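Local coordinates for dehalogenase (Rhodospirillaceae, PDB 6A41), which probably removes halogen from organic substrates as a dehalogenase built on the Rossmann-type fold of the short-chain dehydrogenase/reductase superfamily, at residues I8-E14 and L33-F39; G20-I24 and S214-A219; P63-V67 and R114-V119; A204-L208 and A240-A244. One frame throughout, in Å; residues are numbered along the deposited sequence.

Contact 1. Residues I8-E14 and L33-F39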
loop_
_atom_site.group_PDB
_atom_site.type_symbol
_atom_site.label_atom_id
_atom_site.label_comp_id
_atom_site.label_asym_id
_atom_site.label_seq_id
_atom_site.Cartn_x
_atom_site.Cartn_y
_atom_site.Cartn_z
ATOM N N ILE A 8 -9.900 -29.398 -2.437
ATOM C CA ILE A 8 -8.960 -28.366 -2.847
ATOM C C ILE A 8 -8.293 -28.810 -4.149
ATOM O O ILE A 8 -7.670 -29.862 -4.163
ATOM C CB ILE A 8 -7.931 -28.160 -1.767
ATOM C CG1 ILE A 8 -8.725 -27.690 -0.553
ATOM C CG2 ILE A 8 -6.927 -27.096 -2.158
ATOM C CD1 ILE A 8 -7.939 -27.343 0.592
ATOM N N LEU A 9 -8.363 -28.005 -5.196
ATOM C CA LEU A 9 -7.657 -28.333 -6.422
ATOM C C LEU A 9 -6.405 -27.482 -6.479
ATOM O O LEU A 9 -6.498 -26.250 -6.419
ATOM C CB LEU A 9 -8.599 -27.893 -7.569
ATOM C CG LEU A 9 -7.962 -27.918 -8.919
ATOM C CD1 LEU A 9 -7.433 -29.317 -9.183
ATOM C CD2 LEU A 9 -9.021 -27.429 -9.968
ATOM N N ILE A 10 -5.231 -28.068 -6.603
ATOM C CA ILE A 10 -4.005 -27.344 -6.651
ATOM C C ILE A 10 -3.429 -27.549 -8.092
ATOM O O ILE A 10 -3.341 -28.672 -8.582
ATOM C CB ILE A 10 -2.979 -27.887 -5.678
ATOM C CG1 ILE A 10 -3.522 -27.934 -4.208
ATOM C CG2 ILE A 10 -1.673 -27.049 -5.721
ATOM C CD1 ILE A 10 -2.652 -28.687 -3.216
ATOM N N THR A 11 -3.117 -26.486 -8.780
ATOM C CA THR A 11 -2.532 -26.567 -10.087
ATOM C C THR A 11 -1.006 -26.646 -10.042
ATOM O O THR A 11 -0.345 -26.319 -9.072
ATOM C CB THR A 11 -2.918 -25.372 -10.977
ATOM O OG1 THR A 11 -2.425 -24.143 -10.408
ATOM C CG2 THR A 11 -4.417 -25.273 -11.054
ATOM N N ASN A 12 -0.442 -27.079 -11.155
ATOM C CA ASN A 12 1.011 -27.173 -11.353
ATOM C C ASN A 12 1.716 -27.674 -10.120
ATOM O O ASN A 12 2.740 -27.099 -9.647
ATOM C CB ASN A 12 1.501 -25.828 -11.845
ATOM C CG ASN A 12 0.779 -25.314 -13.073
ATOM O OD1 ASN A 12 0.824 -25.941 -14.149
ATOM N ND2 ASN A 12 0.044 -24.251 -12.928
ATOM N N VAL A 13 1.221 -28.784 -9.578
ATOM C CA VAL A 13 1.603 -29.177 -8.239
ATOM C C VAL A 13 3.072 -29.547 -8.050
ATOM O O VAL A 13 3.593 -29.516 -6.897
ATOM C CB VAL A 13 0.729 -30.337 -7.720
ATOM C CG1 VAL A 13 1.168 -31.686 -8.231
ATOM C CG2 VAL A 13 0.619 -30.349 -6.222
ATOM N N GLU A 14 3.744 -29.868 -9.139
ATOM C CA GLU A 14 5.150 -30.092 -9.103
ATOM C C GLU A 14 5.963 -28.855 -9.039
ATOM O O GLU A 14 7.135 -28.975 -8.811
ATOM C CB GLU A 14 5.654 -31.021 -10.290
ATOM C CG GLU A 14 5.091 -32.398 -10.220
ATOM C CD GLU A 14 5.498 -33.097 -8.945
ATOM O OE1 GLU A 14 6.719 -33.227 -8.654
ATOM O OE2 GLU A 14 4.610 -33.558 -8.195
ATOM N N LEU A 33 -7.076 -32.656 -4.915
ATOM C CA LEU A 33 -7.003 -32.943 -6.309
ATOM C C LEU A 33 -5.875 -32.117 -6.924
ATOM O O LEU A 33 -5.774 -30.908 -6.654
ATOM C CB LEU A 33 -8.276 -32.498 -6.988
ATOM C CG LEU A 33 -9.570 -33.032 -6.428
ATOM C CD1 LEU A 33 -10.722 -32.569 -7.247
ATOM C CD2 LEU A 33 -9.504 -34.562 -6.198
ATOM N N ALA A 34 -5.038 -32.732 -7.705
ATOM C CA ALA A 34 -3.840 -32.060 -8.187
ATOM C C ALA A 34 -3.766 -32.181 -9.680
ATOM O O ALA A 34 -3.860 -33.299 -10.207
ATOM C CB ALA A 34 -2.577 -32.658 -7.559
ATOM N N HIS A 35 -3.487 -31.065 -10.312
ATOM C CA HIS A 35 -3.103 -30.958 -11.728
ATOM C C HIS A 35 -1.580 -30.784 -11.861
ATOM O O HIS A 35 -0.933 -30.173 -11.009
ATOM C CB HIS A 35 -3.810 -29.772 -12.371
ATOM C CG HIS A 35 -3.097 -29.226 -13.570
ATOM N ND1 HIS A 35 -2.177 -28.216 -13.452
ATOM C CD2 HIS A 35 -3.143 -29.556 -14.897
ATOM C CE1 HIS A 35 -1.642 -27.977 -14.648
ATOM N NE2 HIS A 35 -2.205 -28.769 -15.545
ATOM N N ASP A 36 -1.021 -31.343 -12.921
ATOM C CA ASP A 36 0.317 -31.008 -13.324
ATOM C C ASP A 36 0.461 -31.366 -14.822
ATOM O O ASP A 36 -0.032 -32.397 -15.244
ATOM C CB ASP A 36 1.397 -31.708 -12.445
ATOM C CG ASP A 36 2.810 -31.147 -12.680
ATOM O OD1 ASP A 36 3.116 -30.061 -12.050
ATOM O OD2 ASP A 36 3.590 -31.775 -13.532
ATOM N N PRO A 37 1.254 -30.586 -15.580
ATOM C CA PRO A 37 1.521 -31.019 -16.947
ATOM C C PRO A 37 2.130 -32.368 -17.071
ATOM O O PRO A 37 2.027 -32.964 -18.109
ATOM C CB PRO A 37 2.574 -30.020 -17.458
ATOM C CG PRO A 37 2.316 -28.861 -16.634
ATOM C CD PRO A 37 1.924 -29.319 -15.282
ATOM N N SER A 38 2.782 -32.875 -16.065
ATOM C CA SER A 38 3.357 -34.212 -16.130
ATOM C C SER A 38 2.381 -35.333 -15.889
ATOM O O SER A 38 2.674 -36.439 -16.213
ATOM C CB SER A 38 4.494 -34.367 -15.166
ATOM O OG SER A 38 4.133 -34.437 -13.819
ATOM N N PHE A 39 1.208 -35.031 -15.346
ATOM C CA PHE A 39 0.229 -36.006 -14.967
ATOM C C PHE A 39 -0.546 -36.706 -16.141
ATOM O O PHE A 39 -1.397 -37.550 -15.857
ATOM C CB PHE A 39 -0.749 -35.456 -13.920
ATOM C CG PHE A 39 -0.145 -35.181 -12.571
ATOM C CD1 PHE A 39 1.167 -35.522 -12.250
ATOM C CD2 PHE A 39 -0.872 -34.573 -11.605
ATOM C CE1 PHE A 39 1.691 -35.314 -11.023
ATOM C CE2 PHE A 39 -0.307 -34.310 -10.379
ATOM C CZ PHE A 39 0.934 -34.721 -10.072
#
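The His35 ring meets the turn at Thr11 and Asn12 with its edge: the Asn12 N-H points at ND1 (Asn12 N to His35 ND1 3.1 Å), 15° out of the ring plane. The Asn12 amide lies alongside, its plane turned 82° from the ring, with OD1 3.2 Å from His35 CE1, while ND2 bonds to Asn83 O. The Phe39 ring carries Asp36 CB over the centre of one face and has Ala34 O in plane at its edge; Val13 CG1 arrives obliquely, 3.6 Å from Phe39 CZ. Histidine suits this place because ND1 can accept while NE2 makes a weak bond to Val61 O, which would favour a neutral ring. With CG anti to the backbone N (chi1 -169°), Asp36 sends OD1 back to the turn, where the Glu14 N-H reaches it from above the carboxylate plane (Glu14 N to Asp36 OD1 3.0 Å). Its OD2 closes an Asx turn, gripped by N and OG of Ser38 from opposite faces. The backbone continues the pairing through Val13 N to His35 O, 2.9 Å, beyond the parallel bridges of Leu9 with Leu33 and Ile10 with Ala34. These two neighbours of a beta-alpha-beta unit lie inside the sheet between strands 79-83 and 56-57. Leu9, Leu33 and His35 touch helix 63-74, whereas Val13 and Ala34 pack on Tyr48 of helix 42-51.

Contact 2. Residues G20-I24 and S214-A219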
loop_
_atom_site.group_PDB
_atom_site.type_symbol
_atom_site.label_atom_id
_atom_site.label_comp_id
_atom_site.label_asym_id
_atom_site.label_seq_id
_atom_site.Cartn_x
_atom_site.Cartn_y
_atom_site.Cartn_z
ATOM N N GLY A 20 4.180 -28.273 -0.626
ATOM C CA GLY A 20 3.882 -27.711 0.761
ATOM C C GLY A 20 2.379 -27.680 0.955
ATOM O O GLY A 20 1.886 -28.065 1.986
ATOM N N THR A 21 1.643 -27.161 -0.060
ATOM C CA THR A 21 0.253 -27.023 0.086
ATOM C C THR A 21 -0.403 -28.425 0.180
ATOM O O THR A 21 -1.241 -28.614 0.979
ATOM C CB THR A 21 -0.381 -26.231 -1.058
ATOM O OG1 THR A 21 0.286 -24.928 -1.143
ATOM C CG2 THR A 21 -1.875 -26.029 -0.790
ATOM N N THR A 22 -0.005 -29.377 -0.661
ATOM C CA THR A 22 -0.617 -30.719 -0.607
ATOM C C THR A 22 -0.487 -31.316 0.791
ATOM O O THR A 22 -1.452 -31.831 1.397
ATOM C CB THR A 22 0.115 -31.658 -1.575
ATOM O OG1 THR A 22 -0.099 -31.237 -2.901
ATOM C CG2 THR A 22 -0.393 -33.084 -1.441
ATOM N N ARG A 23 0.747 -31.232 1.258
ATOM C CA ARG A 23 1.157 -31.804 2.553
ATOM C C ARG A 23 0.344 -31.258 3.742
ATOM O O ARG A 23 -0.211 -32.033 4.593
ATOM C CB ARG A 23 2.659 -31.558 2.812
ATOM C CG ARG A 23 3.175 -32.258 4.029
ATOM C CD ARG A 23 4.670 -31.986 4.376
ATOM N NE ARG A 23 5.450 -32.371 3.243
ATOM C CZ ARG A 23 6.092 -31.607 2.356
ATOM N NH1 ARG A 23 6.170 -30.329 2.416
ATOM N NH2 ARG A 23 6.697 -32.247 1.345
ATOM N N ILE A 24 0.268 -29.946 3.824
ATOM C CA ILE A 24 -0.522 -29.332 4.900
ATOM C C ILE A 24 -2.026 -29.553 4.715
ATOM O O ILE A 24 -2.694 -29.869 5.716
ATOM C CB ILE A 24 -0.170 -27.832 5.050
ATOM C CG1 ILE A 24 1.326 -27.611 5.420
ATOM C CG2 ILE A 24 -0.987 -27.211 6.172
ATOM C CD1 ILE A 24 1.780 -28.349 6.677
ATOM N N SER A 214 8.532 -24.631 2.937
ATOM C CA SER A 214 7.449 -24.856 1.996
ATOM C C SER A 214 6.154 -25.169 2.837
ATOM O O SER A 214 5.076 -24.756 2.394
ATOM C CB SER A 214 7.720 -26.020 1.008
ATOM O OG SER A 214 7.802 -27.159 1.820
ATOM N N ASP A 215 6.280 -25.816 4.010
ATOM C CA ASP A 215 5.171 -25.977 4.952
ATOM C C ASP A 215 4.506 -24.732 5.547
ATOM O O ASP A 215 3.310 -24.802 5.920
ATOM C CB ASP A 215 5.543 -26.916 6.044
ATOM C CG ASP A 215 5.578 -28.386 5.489
ATOM O OD1 ASP A 215 5.217 -28.681 4.291
ATOM O OD2 ASP A 215 5.971 -29.231 6.260
ATOM N N GLU A 216 5.287 -23.644 5.621
ATOM C CA GLU A 216 4.797 -22.334 6.068
ATOM C C GLU A 216 3.956 -21.701 4.976
ATOM O O GLU A 216 2.832 -21.197 5.245
ATOM C CB GLU A 216 5.916 -21.347 6.484
ATOM C CG GLU A 216 6.535 -21.714 7.798
ATOM C CD GLU A 216 7.934 -21.094 8.108
ATOM O OE1 GLU A 216 8.743 -20.830 7.217
ATOM O OE2 GLU A 216 8.172 -20.893 9.320
ATOM N N LEU A 217 4.515 -21.718 3.769
ATOM C CA LEU A 217 3.688 -21.246 2.581
ATOM C C LEU A 217 2.448 -22.100 2.449
ATOM O O LEU A 217 1.344 -21.552 2.246
ATOM C CB LEU A 217 4.532 -21.261 1.350
ATOM C CG LEU A 217 3.907 -20.731 0.060
ATOM C CD1 LEU A 217 3.296 -19.413 0.218
ATOM C CD2 LEU A 217 4.945 -20.627 -1.021
ATOM N N GLY A 218 2.629 -23.434 2.566
ATOM C CA GLY A 218 1.439 -24.324 2.489
ATOM C C GLY A 218 0.351 -24.024 3.580
ATOM O O GLY A 218 -0.876 -23.990 3.278
ATOM N N ALA A 219 0.792 -23.797 4.803
ATOM C CA ALA A 219 -0.097 -23.506 5.876
ATOM C C ALA A 219 -0.837 -22.156 5.627
ATOM O O ALA A 219 -2.024 -22.030 5.976
ATOM C CB ALA A 219 0.565 -23.466 7.297
HETATM O O HOH W 1 7.919 -29.616 0.208
#
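Helices 20-24 and 214-219 cross at -68° with their axes 7.4 Å apart, and the backbones come together where Thr21 CA lies 3.8 Å from Gly218 CA. Glycine suits both sides of this crossing: Gly20 CA reaches Ser214 O at 3.6 Å in a CA-H...O contact, and Gly218 CA lies against Gly20 O, so no side chain separates the helices. Thr21 OG1 passes beside Gly218 while bonding to Ala17 O, just ahead of the helix, so the hydroxyl is satisfied on its own side. Beyond the glycines, longer side chains bridge the helices. Arg23 leaves its helix extended, then bends at chi3 (-58°), swinging the guanidinium across Asp215; NH1 donates to Asp215 OD1 at 2.7 Å. The carboxylate oxygen lies in the guanidinium plane and is met on its syn side, 28° out of the carboxylate plane, and the charged pair crosses at about a right angle. A water accepts from Arg23 NH1 (2.9 Å) and is hydrogen-bonded to Ser214 OG, so the start of helix 214-225 is tied to the arginine again. Ile24 lies over the backbone of the other helix, CG1 3.5 Å from Asp215 O; its apolar contact is CG2 on Ala219. This close, glycine-mediated crossing joins the first helix of the Rossmann fold to the helix preceding its last strand, side by side on one face of the parallel sheet.

Contact 3. Residues P63-V67 and R114-V119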
loop_
_atom_site.group_PDB
_atom_site.type_symbol
_atom_site.label_atom_id
_atom_site.label_comp_id
_atom_site.label_asym_id
_atom_site.label_seq_id
_atom_site.Cartn_x
_atom_site.Cartn_y
_atom_site.Cartn_z
ATOM N N PRO A 63 -6.622 -27.261 -19.591
ATOM C CA PRO A 63 -7.523 -26.570 -18.632
ATOM C C PRO A 63 -8.968 -26.989 -18.590
ATOM O O PRO A 63 -9.440 -27.444 -17.554
ATOM C CB PRO A 63 -7.360 -25.104 -18.980
ATOM C CG PRO A 63 -5.945 -25.062 -19.467
ATOM C CD PRO A 63 -5.817 -26.292 -20.323
ATOM N N ALA A 64 -9.674 -26.859 -19.673
ATOM C CA ALA A 64 -11.075 -27.241 -19.700
ATOM C C ALA A 64 -11.292 -28.739 -19.352
ATOM O O ALA A 64 -12.145 -29.057 -18.505
ATOM C CB ALA A 64 -11.663 -26.880 -21.055
ATOM N N ALA A 65 -10.519 -29.640 -19.939
ATOM C CA ALA A 65 -10.667 -31.069 -19.634
ATOM C C ALA A 65 -10.302 -31.349 -18.179
ATOM O O ALA A 65 -10.885 -32.249 -17.526
ATOM C CB ALA A 65 -9.758 -31.907 -20.574
HETATM N N MSE A 66 -9.238 -30.665 -17.713
HETATM C CA MSE A 66 -8.734 -30.904 -16.312
HETATM C C MSE A 66 -9.804 -30.490 -15.322
HETATM O O MSE A 66 -10.104 -31.221 -14.401
HETATM C CB MSE A 66 -7.422 -30.226 -16.074
HETATM C CG MSE A 66 -6.818 -30.535 -14.701
HETATM SE SE MSE A 66 -7.641 -29.325 -13.321
HETATM C CE MSE A 66 -6.691 -27.704 -14.061
ATOM N N VAL A 67 -10.447 -29.358 -15.567
ATOM C CA VAL A 67 -11.545 -28.878 -14.672
ATOM C C VAL A 67 -12.756 -29.758 -14.689
ATOM O O VAL A 67 -13.320 -30.047 -13.639
ATOM C CB VAL A 67 -11.899 -27.391 -14.935
ATOM C CG1 VAL A 67 -13.126 -26.936 -14.150
ATOM C CG2 VAL A 67 -10.726 -26.588 -14.517
ATOM N N ARG A 114 -7.747 -17.763 -16.798
ATOM C CA ARG A 114 -8.480 -18.807 -17.496
ATOM C C ARG A 114 -9.013 -19.893 -16.581
ATOM O O ARG A 114 -10.199 -20.284 -16.703
ATOM C CB ARG A 114 -7.607 -19.363 -18.653
ATOM C CG ARG A 114 -8.135 -20.567 -19.460
ATOM C CD ARG A 114 -9.434 -20.278 -20.139
ATOM N NE ARG A 114 -9.856 -21.426 -21.003
ATOM C CZ ARG A 114 -11.117 -21.697 -21.367
ATOM N NH1 ARG A 114 -12.087 -20.906 -20.972
ATOM N NH2 ARG A 114 -11.414 -22.799 -22.049
ATOM N N LEU A 115 -8.154 -20.392 -15.686
ATOM C CA LEU A 115 -8.559 -21.397 -14.756
ATOM C C LEU A 115 -9.666 -20.889 -13.851
ATOM O O LEU A 115 -10.609 -21.654 -13.572
ATOM C CB LEU A 115 -7.476 -21.910 -13.867
ATOM C CG LEU A 115 -6.624 -22.971 -14.530
ATOM C CD1 LEU A 115 -5.507 -23.303 -13.572
ATOM C CD2 LEU A 115 -7.305 -24.271 -14.925
ATOM N N THR A 116 -9.589 -19.635 -13.423
ATOM C CA THR A 116 -10.650 -19.048 -12.612
ATOM C C THR A 116 -11.984 -18.974 -13.366
ATOM O O THR A 116 -13.031 -19.311 -12.789
ATOM C CB THR A 116 -10.246 -17.698 -12.062
ATOM O OG1 THR A 116 -8.990 -17.813 -11.393
ATOM C CG2 THR A 116 -11.209 -17.167 -11.097
ATOM N N GLN A 117 -11.953 -18.647 -14.657
ATOM C CA GLN A 117 -13.146 -18.598 -15.488
ATOM C C GLN A 117 -13.841 -19.976 -15.605
ATOM O O GLN A 117 -15.026 -20.073 -15.586
ATOM C CB GLN A 117 -12.787 -18.280 -16.931
ATOM C CG GLN A 117 -12.463 -16.869 -17.190
ATOM C CD GLN A 117 -12.273 -16.672 -18.721
ATOM O OE1 GLN A 117 -11.308 -17.252 -19.251
ATOM N NE2 GLN A 117 -13.217 -15.985 -19.404
ATOM N N LEU A 118 -13.023 -21.005 -15.709
ATOM C CA LEU A 118 -13.455 -22.412 -15.714
ATOM C C LEU A 118 -14.007 -22.904 -14.382
ATOM O O LEU A 118 -15.006 -23.597 -14.367
ATOM C CB LEU A 118 -12.300 -23.284 -16.227
ATOM C CG LEU A 118 -11.982 -23.121 -17.668
ATOM C CD1 LEU A 118 -10.614 -23.743 -17.932
ATOM C CD2 LEU A 118 -13.041 -23.797 -18.584
ATOM N N VAL A 119 -13.449 -22.485 -13.249
ATOM C CA VAL A 119 -13.869 -23.071 -11.930
ATOM C C VAL A 119 -14.978 -22.279 -11.258
ATOM O O VAL A 119 -15.800 -22.861 -10.548
ATOM C CB VAL A 119 -12.631 -23.122 -10.957
ATOM C CG1 VAL A 119 -12.982 -23.577 -9.561
ATOM C CG2 VAL A 119 -11.663 -24.205 -11.429
#
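Val67 and Leu118 hold the middle of this contact: Val67 CG2 rests 4.0 Å from Leu118 CB, and the same methyl also touches Val119 CG2. The branches of Val67 part around its first torsion (chi1 173°), which lays CG1 against Leu118 O at 3.8 Å, while CG2 meets those two side chains. Leu118 spreads its fork over the first turn of the other helix, with CD1 3.7 Å from both Pro63 CB and Ala64 N, and CD2 against Ala64 CB. Leu115 CD2 reaches past Pro63 to Met66 CE, the methyl of a selenomethionine, at 3.6 Å. Met66 does this with a flexible chain bent at chi2 and chi3. No hydrogen bond crosses; branched aliphatic side chains and the small Pro63 and Ala64 suit two helices whose axes are 9.9 Å apart and run at 40° to one another. Helices 63-74 and 98-126 are neighbours on one face of the Rossmann-type sheet, both following a strand in the usual alternation. Proline fits the first turn of a helix, where its lack of an N-H costs no bond. Arg114 lays one face of its guanidinium on Leu118 CD2 and brings NH2 within 4.2 Å of Ala64 CB. Further out, Leu115 and Val119 settle on Asn82 and Leu80 of strand 79-83. Gln117, on the far side, bonds through NE2 to Leu93 O of the third subunit.

Contact 4. Residues A204-L208 and A240-A244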
loop_
_atom_site.group_PDB
_atom_site.type_symbol
_atom_site.label_atom_id
_atom_site.label_comp_id
_atom_site.label_asym_id
_atom_site.label_seq_id
_atom_site.Cartn_x
_atom_site.Cartn_y
_atom_site.Cartn_z
ATOM N N ALA A 204 20.733 -11.968 5.152
ATOM C CA ALA A 204 21.013 -10.607 5.682
ATOM C C ALA A 204 19.975 -9.561 5.317
ATOM O O ALA A 204 19.843 -8.611 6.053
ATOM C CB ALA A 204 22.373 -10.088 5.219
ATOM N N GLN A 205 19.168 -9.793 4.312
ATOM C CA GLN A 205 18.155 -8.836 3.845
ATOM C C GLN A 205 16.696 -9.256 4.131
ATOM O O GLN A 205 15.767 -8.663 3.684
ATOM C CB GLN A 205 18.354 -8.631 2.317
ATOM C CG GLN A 205 17.567 -9.578 1.350
ATOM C CD GLN A 205 17.433 -8.868 0.041
ATOM O OE1 GLN A 205 18.128 -9.181 -0.952
ATOM N NE2 GLN A 205 16.684 -7.796 0.053
ATOM N N ILE A 206 16.544 -10.329 4.906
ATOM C CA ILE A 206 15.240 -10.777 5.402
ATOM C C ILE A 206 15.120 -10.510 6.907
ATOM O O ILE A 206 15.955 -11.029 7.654
ATOM C CB ILE A 206 15.112 -12.258 5.166
ATOM C CG1 ILE A 206 15.261 -12.604 3.671
ATOM C CG2 ILE A 206 13.794 -12.814 5.679
ATOM C CD1 ILE A 206 15.435 -14.086 3.405
ATOM N N PRO A 207 14.049 -9.856 7.368
ATOM C CA PRO A 207 14.006 -9.576 8.820
ATOM C C PRO A 207 14.065 -10.788 9.747
ATOM O O PRO A 207 14.687 -10.706 10.854
ATOM C CB PRO A 207 12.705 -8.800 9.018
ATOM C CG PRO A 207 12.615 -8.020 7.745
ATOM C CD PRO A 207 13.167 -8.935 6.611
ATOM N N LEU A 208 13.494 -11.907 9.328
ATOM C CA LEU A 208 13.579 -13.057 10.167
ATOM C C LEU A 208 14.906 -13.775 10.024
ATOM O O LEU A 208 15.146 -14.726 10.678
ATOM C CB LEU A 208 12.457 -14.005 9.803
ATOM C CG LEU A 208 11.076 -13.553 10.312
ATOM C CD1 LEU A 208 10.108 -14.623 9.881
ATOM C CD2 LEU A 208 10.993 -13.372 11.799
ATOM N N ALA A 240 7.098 -13.469 3.142
ATOM C CA ALA A 240 8.473 -13.292 2.787
ATOM C C ALA A 240 9.352 -12.915 3.942
ATOM O O ALA A 240 10.340 -12.230 3.734
ATOM C CB ALA A 240 8.536 -12.210 1.742
ATOM N N GLY A 241 9.039 -13.384 5.154
ATOM C CA GLY A 241 9.886 -13.174 6.278
ATOM C C GLY A 241 10.097 -11.731 6.702
ATOM O O GLY A 241 11.111 -11.406 7.265
ATOM N N GLY A 242 9.173 -10.885 6.344
ATOM C CA GLY A 242 9.298 -9.427 6.577
ATOM C C GLY A 242 9.953 -8.582 5.439
ATOM O O GLY A 242 9.990 -7.378 5.534
ATOM N N TRP A 243 10.380 -9.252 4.380
ATOM C CA TRP A 243 11.077 -8.580 3.289
ATOM C C TRP A 243 10.106 -7.596 2.601
ATOM O O TRP A 243 10.568 -6.557 2.097
ATOM C CB TRP A 243 11.643 -9.630 2.343
ATOM C CG TRP A 243 12.344 -9.126 1.163
ATOM C CD1 TRP A 243 13.706 -8.894 1.037
ATOM C CD2 TRP A 243 11.764 -8.880 -0.135
ATOM N NE1 TRP A 243 13.971 -8.414 -0.214
ATOM C CE2 TRP A 243 12.826 -8.465 -0.981
ATOM C CE3 TRP A 243 10.438 -8.965 -0.651
ATOM C CZ2 TRP A 243 12.640 -8.092 -2.309
ATOM C CZ3 TRP A 243 10.232 -8.593 -2.009
ATOM C CH2 TRP A 243 11.347 -8.198 -2.826
ATOM N N ALA A 244 8.784 -7.859 2.630
ATOM C CA ALA A 244 7.708 -6.906 2.206
ATOM C C ALA A 244 6.455 -7.005 3.169
ATOM O O ALA A 244 6.545 -8.241 3.813
ATOM C CB ALA A 244 7.262 -7.305 0.859
#
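The first torsion of Trp243 (chi1 178°) carries the indole away from its own amide nitrogen and alongside Gln205, whose backbone O lies in the ring plane at the edge, 3.4 Å from Trp243 CD1. Just before it, the positive phi values of Gly241 (63°) and Gly242 (91°) fold the chain into a tight turn and push Gly241 O out toward the other loop. Glycine suits both positions, because such backbone angles are readily taken by it and because the opposite side chains come very near. Pro207 fills this approach: its CD lies 3.3 Å from Gly241 O and 3.4 Å from Gly242 C. Having no N-H, the proline leaves the carbonyl to Leu208, whose N donates to Gly241 O at 3.2 Å. Ile206 CG2 presses on the same oxygen, at 3.4 Å, so that one carbonyl is ringed by three consecutive residues. Tyr181 meets the Trp243 ring edge-to-face, and Gly241 is backbone-bonded to the second subunit, against which Pro207 and Leu208 also pack. A type I' beta turn from Ala240 to Trp243, closed by Trp243 N to Ala240 O, thus leads the C-terminal tail out of the last strand of the Rossmann-type sheet.

Contact 1 is the hub of the set. Contact 2 joins it on the side of Ile10 and Val13: Val13 CG2 lies 3.5 Å from Thr22 OG1, and helix 18-27 links the two strands of contact 1 in the chain. Contact 3 joins it on the side of Leu9, Thr11 and His35, with Thr11 CG2 3.4 Å from Leu115 CD1. Contacts 2 and 3 therefore cover opposite faces of the sheet, their centres about 23 Å apart. Contact 4 stands away at the C-terminal end, its centre about 35 Å from that of contact 3 and about 19 Å from that of contact 2, with which it shares the second subunit as neighbour.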